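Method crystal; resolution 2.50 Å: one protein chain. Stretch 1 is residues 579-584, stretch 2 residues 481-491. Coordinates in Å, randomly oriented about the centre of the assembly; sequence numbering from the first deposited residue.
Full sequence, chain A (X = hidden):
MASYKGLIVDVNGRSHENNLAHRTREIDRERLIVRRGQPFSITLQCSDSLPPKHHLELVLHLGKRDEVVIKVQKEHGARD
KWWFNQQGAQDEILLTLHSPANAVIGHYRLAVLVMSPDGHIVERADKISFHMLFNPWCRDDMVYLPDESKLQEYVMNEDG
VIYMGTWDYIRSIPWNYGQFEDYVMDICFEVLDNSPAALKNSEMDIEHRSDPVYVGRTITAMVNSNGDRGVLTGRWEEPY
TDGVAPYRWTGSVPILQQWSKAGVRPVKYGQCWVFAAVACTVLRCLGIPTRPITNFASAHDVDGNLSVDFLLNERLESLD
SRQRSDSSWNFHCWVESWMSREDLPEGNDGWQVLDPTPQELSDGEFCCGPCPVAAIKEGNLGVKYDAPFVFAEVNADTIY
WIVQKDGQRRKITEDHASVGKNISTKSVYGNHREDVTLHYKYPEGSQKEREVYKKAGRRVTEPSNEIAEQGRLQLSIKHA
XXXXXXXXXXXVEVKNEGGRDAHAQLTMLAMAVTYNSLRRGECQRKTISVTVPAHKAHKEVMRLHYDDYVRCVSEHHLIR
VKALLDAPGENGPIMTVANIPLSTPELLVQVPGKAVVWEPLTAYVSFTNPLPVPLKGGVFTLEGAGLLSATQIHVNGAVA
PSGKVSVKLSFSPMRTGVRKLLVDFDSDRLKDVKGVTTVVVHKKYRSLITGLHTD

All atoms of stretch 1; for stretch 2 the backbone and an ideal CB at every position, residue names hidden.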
ATOM      1  N   ASN A 579      21.928   6.859   5.002  1.00 22.61           N
ATOM      2  CA  ASN A 579      21.308   7.278   3.754  1.00 24.79           C
ATOM      3  C   ASN A 579      20.735   8.622   4.015  1.00 25.20           C
ATOM      4  O   ASN A 579      19.917   8.780   4.919  1.00 28.01           O
ATOM      5  CB  ASN A 579      20.193   6.345   3.348  1.00 25.16           C
ATOM      6  CG  ASN A 579      20.711   5.110   2.708  1.00 26.42           C
ATOM      7  OD1 ASN A 579      20.840   5.048   1.490  1.00 27.86           O
ATOM      8  ND2 ASN A 579      21.028   4.110   3.522  1.00 23.64           N
ATOM      9  N   ILE A 580      21.167   9.598   3.229  1.00 24.45           N
ATOM     10  CA  ILE A 580      20.687  10.934   3.430  1.00 23.74           C
ATOM     11  C   ILE A 580      19.641  11.354   2.424  1.00 26.56           C
ATOM     12  O   ILE A 580      19.912  11.446   1.243  1.00 29.25           O
ATOM     13  CB  ILE A 580      21.838  11.935   3.383  1.00 22.19           C
ATOM     14  CG1 ILE A 580      22.967  11.450   4.285  1.00 22.09           C
ATOM     15  CG2 ILE A 580      21.367  13.301   3.857  1.00 24.28           C
ATOM     16  CD1 ILE A 580      24.143  12.407   4.397  1.00 22.44           C
ATOM     17  N   PRO A 581      18.392  11.530   2.874  1.00 29.71           N
ATOM     18  CA  PRO A 581      17.354  11.969   1.952  1.00 29.30           C
ATOM     19  C   PRO A 581      17.334  13.533   1.928  1.00 28.83           C
ATOM     20  O   PRO A 581      17.011  14.190   2.927  1.00 31.07           O
ATOM     21  CB  PRO A 581      16.088  11.343   2.538  1.00 26.53           C
ATOM     22  CG  PRO A 581      16.423  10.992   3.950  1.00 25.71           C
ATOM     23  CD  PRO A 581      17.850  11.262   4.213  1.00 28.67           C
ATOM     24  N   LEU A 582      17.718  14.122   0.800  1.00 26.16           N
ATOM     25  CA  LEU A 582      17.745  15.575   0.683  1.00 27.76           C
ATOM     26  C   LEU A 582      16.301  16.040   0.435  1.00 31.31           C
ATOM     27  O   LEU A 582      15.648  15.550  -0.492  1.00 32.50           O
ATOM     28  CB  LEU A 582      18.669  15.990  -0.476  1.00 24.79           C
ATOM     29  CG  LEU A 582      20.194  16.123  -0.319  1.00 20.75           C
ATOM     30  CD1 LEU A 582      20.703  15.227   0.722  1.00 20.82           C
ATOM     31  CD2 LEU A 582      20.860  15.754  -1.591  1.00 17.68           C
ATOM     32  N   SER A 583      15.818  16.992   1.245  1.00 32.33           N
ATOM     33  CA  SER A 583      14.428  17.478   1.161  1.00 31.90           C
ATOM     34  C   SER A 583      14.018  18.377   0.013  1.00 32.29           C
ATOM     35  O   SER A 583      14.841  19.080  -0.542  1.00 37.02           O
ATOM     36  CB  SER A 583      14.016  18.184   2.472  1.00 31.57           C
ATOM     37  OG  SER A 583      15.036  18.964   3.072  1.00 33.19           O
ATOM     38  N   THR A 584      12.731  18.347  -0.340  1.00 32.08           N
ATOM     39  CA  THR A 584      12.194  19.218  -1.383  1.00 32.38           C
ATOM     40  C   THR A 584      11.301  20.216  -0.637  1.00 33.10           C
ATOM     41  O   THR A 584      10.846  19.942   0.476  1.00 33.83           O
ATOM     42  CB  THR A 584      11.370  18.462  -2.432  1.00 32.30           C
ATOM     43  OG1 THR A 584      10.556  17.481  -1.785  1.00 39.64           O
ATOM     44  CG2 THR A 584      12.294  17.774  -3.442  1.00 32.64           C
ATOM     45  N   UNK A 481      20.061  17.222   8.059  1.00 34.95           N
ATOM     46  CA  UNK A 481      18.918  17.078   7.150  1.00 33.67           C
ATOM     47  C   UNK A 481      18.943  18.153   6.080  1.00 31.05           C
ATOM     48  O   UNK A 481      18.141  19.079   6.114  1.00 34.76           O
ATOM     49  CB  UNK A 481      17.600  17.141   7.924  1.00 33.67           C
ATOM     50  N   UNK A 482      19.840  18.017   5.087  1.00 28.44           N
ATOM     51  CA  UNK A 482      19.982  18.989   3.993  1.00 24.98           C
ATOM     52  C   UNK A 482      18.804  19.112   3.076  1.00 24.49           C
ATOM     53  O   UNK A 482      18.045  18.153   2.906  1.00 25.60           O
ATOM     54  CB  UNK A 482      21.204  18.629   3.146  1.00 24.98           C
ATOM     55  N   UNK A 483      18.665  20.291   2.471  1.00 20.34           N
ATOM     56  CA  UNK A 483      17.609  20.521   1.506  1.00 21.43           C
ATOM     57  C   UNK A 483      18.172  20.388   0.096  1.00 23.93           C
ATOM     58  O   UNK A 483      19.219  20.931  -0.187  1.00 31.23           O
ATOM     59  CB  UNK A 483      16.973  21.897   1.712  1.00 21.43           C
ATOM     60  N   UNK A 484      17.497  19.668  -0.786  1.00 25.95           N
ATOM     61  CA  UNK A 484      17.979  19.534  -2.153  1.00 24.73           C
ATOM     62  C   UNK A 484      18.250  20.927  -2.702  1.00 27.69           C
ATOM     63  O   UNK A 484      17.429  21.837  -2.522  1.00 28.20           O
ATOM     64  CB  UNK A 484      16.974  18.782  -3.027  1.00 24.73           C
ATOM     65  N   UNK A 485      19.397  21.068  -3.375  1.00 26.53           N
ATOM     66  CA  UNK A 485      19.818  22.340  -3.939  1.00 26.74           C
ATOM     67  C   UNK A 485      21.039  22.904  -3.211  1.00 28.33           C
ATOM     68  O   UNK A 485      21.770  23.722  -3.762  1.00 30.73           O
ATOM     69  CB  UNK A 485      18.665  23.344  -3.886  1.00 26.74           C
ATOM     70  N   UNK A 486      21.292  22.450  -1.986  1.00 27.16           N
ATOM     71  CA  UNK A 486      22.411  22.974  -1.211  1.00 29.20           C
ATOM     72  C   UNK A 486      23.653  22.082  -1.033  1.00 32.05           C
ATOM     73  O   UNK A 486      23.584  20.849  -1.158  1.00 33.09           O
ATOM     74  CB  UNK A 486      21.885  23.331   0.181  1.00 29.20           C
ATOM     75  N   UNK A 487      24.797  22.720  -0.766  1.00 30.52           N
ATOM     76  CA  UNK A 487      26.026  21.982  -0.512  1.00 31.77           C
ATOM     77  C   UNK A 487      25.997  21.836   0.989  1.00 30.77           C
ATOM     78  O   UNK A 487      25.590  22.757   1.677  1.00 32.34           O
ATOM     79  CB  UNK A 487      27.286  22.678  -1.030  1.00 31.77           C
ATOM     80  N   UNK A 488      26.463  20.722   1.528  1.00 30.43           N
ATOM     81  CA  UNK A 488      26.402  20.580   2.980  1.00 28.76           C
ATOM     82  C   UNK A 488      27.504  19.713   3.517  1.00 26.77           C
ATOM     83  O   UNK A 488      28.221  19.076   2.774  1.00 26.82           O
ATOM     84  CB  UNK A 488      25.050  20.003   3.403  1.00 28.76           C
ATOM     85  N   UNK A 489      27.608  19.665   4.828  1.00 27.54           N
ATOM     86  CA  UNK A 489      28.620  18.840   5.438  1.00 30.95           C
ATOM     87  C   UNK A 489      27.940  17.686   6.135  1.00 33.66           C
ATOM     88  O   UNK A 489      26.792  17.810   6.585  1.00 36.01           O
ATOM     89  CB  UNK A 489      29.484  19.645   6.411  1.00 30.95           C
ATOM     90  N   UNK A 490      28.652  16.563   6.197  1.00 32.00           N
ATOM     91  CA  UNK A 490      28.208  15.349   6.876  1.00 30.22           C
ATOM     92  C   UNK A 490      29.378  14.986   7.779  1.00 31.89           C
ATOM     93  O   UNK A 490      30.487  14.811   7.296  1.00 34.54           O
ATOM     94  CB  UNK A 490      27.839  14.224   5.907  1.00 30.22           C
ATOM     95  N   UNK A 491      29.162  14.873   9.080  1.00 30.49           N
ATOM     96  CA  UNK A 491      30.273  14.485   9.932  1.00 31.42           C
ATOM     97  C   UNK A 491      30.334  12.985  10.144  1.00 30.09           C
ATOM     98  O   UNK A 491      29.303  12.315  10.260  1.00 32.76           O
ATOM     99  CB  UNK A 491      30.172  15.196  11.283  1.00 31.42           C
TER

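Position 481 has phi/psi of 51/75, a positive phi that glycine, asparagine or aspartate takes most easily; other residues can adopt it at some cost. Its CB points sideways, with nothing of stretch 1 within 5.5 Å. The deposited residue is Gln481, whose side chain does not reach stretch 1.

At 482 the phi of -65° is compatible with proline, among many others. The CB points sideways and lies 4.2 Å from Leu582 CD1, with Ile580 CG2 a little farther off. A compact apolar residue would suit. It is Pro482. Its CG packs 3.3 Å from Leu582 CD1 and 3.7 Å from Ile580 CG2. The backbone does polar work: Pro482 O accepts hydrogen bonds from Ser583 N (3.0 Å) and from Ser583 OG (3.1 Å).

Position 483 pairs with Ser583 in a single beta bridge, CA to CA 4.4 Å. Its CB points away overall, yet lies 3.8 Å from Ser583 OG. Beta-branched or small polar residues would fit these extended angles. It is Val483, in the t rotamer, with CG2 3.5 Å from Ser583 OG.

At 484 the backbone N donates to Ser583 O at 2.7 Å, completing the bridge. The CB points sideways, tight against Ser583 O at 3.3 Å and 4.1 Å from Leu582 CB. Apolar residues of several sizes seem possible if the side chain turns outward. It is Phe484, chi1 t. The end of its side chain leads away, and Leu582 CD2 sits at the ring edge.

Position 485 has phi/psi of 111/-20, where a CB would jam against the preceding carbonyl O. This calls for glycine, and Gly485 is found, in the type II turn from Val483 to position 486.

Position 486 closes that turn without touching stretch 1; small polar residues would suit. Thr486 sends both N (3.1 Å) and OG1 (3.2 Å) to Val483 O as hydrogen bonds.

Position 487 is out of reach, so stretch 1 sets no preference. It is Asp487, bonded elsewhere in the structure.

At 488 the CB points toward stretch 1 but lies beyond 5.5 Å, so a long apolar or aromatic side chain could span the gap. Phe488 does so: CZ is 3.8 Å from Leu582 CD1, and CE2 is 4.4 Å from Ile580 CD1.

Positions 489 and 491 are out of reach, so stretch 1 sets no preference. They are Asp489 and Ile491.

At 490 the CB points toward Ile580 CD1, 4.4 Å away. A modest apolar residue fits. Val490 places CG2 3.4 Å from Ile580 CD1.

Stretch 2 481-491: QPVFGTDFDVI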
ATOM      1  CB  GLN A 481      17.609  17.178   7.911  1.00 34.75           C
ATOM      2  CG  GLN A 481      17.424  16.085   8.909  1.00 43.28           C
ATOM      3  CD  GLN A 481      16.406  16.455   9.951  1.00 48.47           C
ATOM      4  OE1 GLN A 481      16.753  16.986  11.017  1.00 51.93           O
ATOM      5  NE2 GLN A 481      15.131  16.187   9.653  1.00 48.86           N
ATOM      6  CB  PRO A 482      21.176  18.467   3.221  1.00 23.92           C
ATOM      7  CG  PRO A 482      21.115  16.989   3.458  1.00 22.56           C
ATOM      8  CD  PRO A 482      20.770  16.885   4.912  1.00 24.10           C
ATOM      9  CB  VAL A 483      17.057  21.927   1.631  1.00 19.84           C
ATOM     10  CG1 VAL A 483      15.957  22.158   0.566  1.00 14.41           C
ATOM     11  CG2 VAL A 483      16.539  22.131   3.029  1.00 21.20           C
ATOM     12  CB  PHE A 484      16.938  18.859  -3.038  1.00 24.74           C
ATOM     13  CG  PHE A 484      17.398  18.655  -4.443  1.00 25.11           C
ATOM     14  CD1 PHE A 484      18.534  17.901  -4.701  1.00 24.91           C
ATOM     15  CD2 PHE A 484      16.715  19.232  -5.512  1.00 26.99           C
ATOM     16  CE1 PHE A 484      18.985  17.718  -6.015  1.00 27.30           C
ATOM     17  CE2 PHE A 484      17.159  19.056  -6.831  1.00 27.63           C
ATOM     18  CZ  PHE A 484      18.299  18.297  -7.079  1.00 24.99           C
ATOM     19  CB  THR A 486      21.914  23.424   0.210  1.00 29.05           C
ATOM     20  OG1 THR A 486      21.795  22.290   1.069  1.00 26.43           O
ATOM     21  CG2 THR A 486      20.547  24.093   0.128  1.00 28.66           C
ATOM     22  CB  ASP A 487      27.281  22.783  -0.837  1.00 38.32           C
ATOM     23  CG  ASP A 487      27.178  23.592  -2.095  1.00 40.79           C
ATOM     24  OD1 ASP A 487      26.628  23.116  -3.116  1.00 43.26           O
ATOM     25  OD2 ASP A 487      27.695  24.728  -2.047  1.00 46.20           O
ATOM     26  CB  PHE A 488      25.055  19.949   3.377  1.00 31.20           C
ATOM     27  CG  PHE A 488      24.757  18.649   2.646  1.00 28.66           C
ATOM     28  CD1 PHE A 488      24.072  18.656   1.424  1.00 27.33           C
ATOM     29  CD2 PHE A 488      25.202  17.428   3.155  1.00 24.46           C
ATOM     30  CE1 PHE A 488      23.849  17.460   0.716  1.00 26.48           C
ATOM     31  CE2 PHE A 488      24.983  16.241   2.452  1.00 25.35           C
ATOM     32  CZ  PHE A 488      24.308  16.257   1.235  1.00 23.21           C
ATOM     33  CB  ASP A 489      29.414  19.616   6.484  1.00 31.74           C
ATOM     34  CG  ASP A 489      29.912  20.950   5.977  1.00 34.35           C
ATOM     35  OD1 ASP A 489      30.094  21.855   6.821  1.00 37.83           O
ATOM     36  OD2 ASP A 489      30.121  21.099   4.751  1.00 36.89           O
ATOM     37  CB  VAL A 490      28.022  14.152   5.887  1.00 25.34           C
ATOM     38  CG1 VAL A 490      27.772  12.895   6.667  1.00 19.70           C
ATOM     39  CG2 VAL A 490      26.873  14.416   4.929  1.00 26.71           C
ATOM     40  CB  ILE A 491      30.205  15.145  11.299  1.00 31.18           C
ATOM     41  CG1 ILE A 491      30.202  16.639  11.120  1.00 33.39           C
ATOM     42  CG2 ILE A 491      31.393  14.760  12.132  1.00 34.68           C
ATOM     43  CD1 ILE A 491      28.829  17.137  11.152  1.00 39.74           C
TER
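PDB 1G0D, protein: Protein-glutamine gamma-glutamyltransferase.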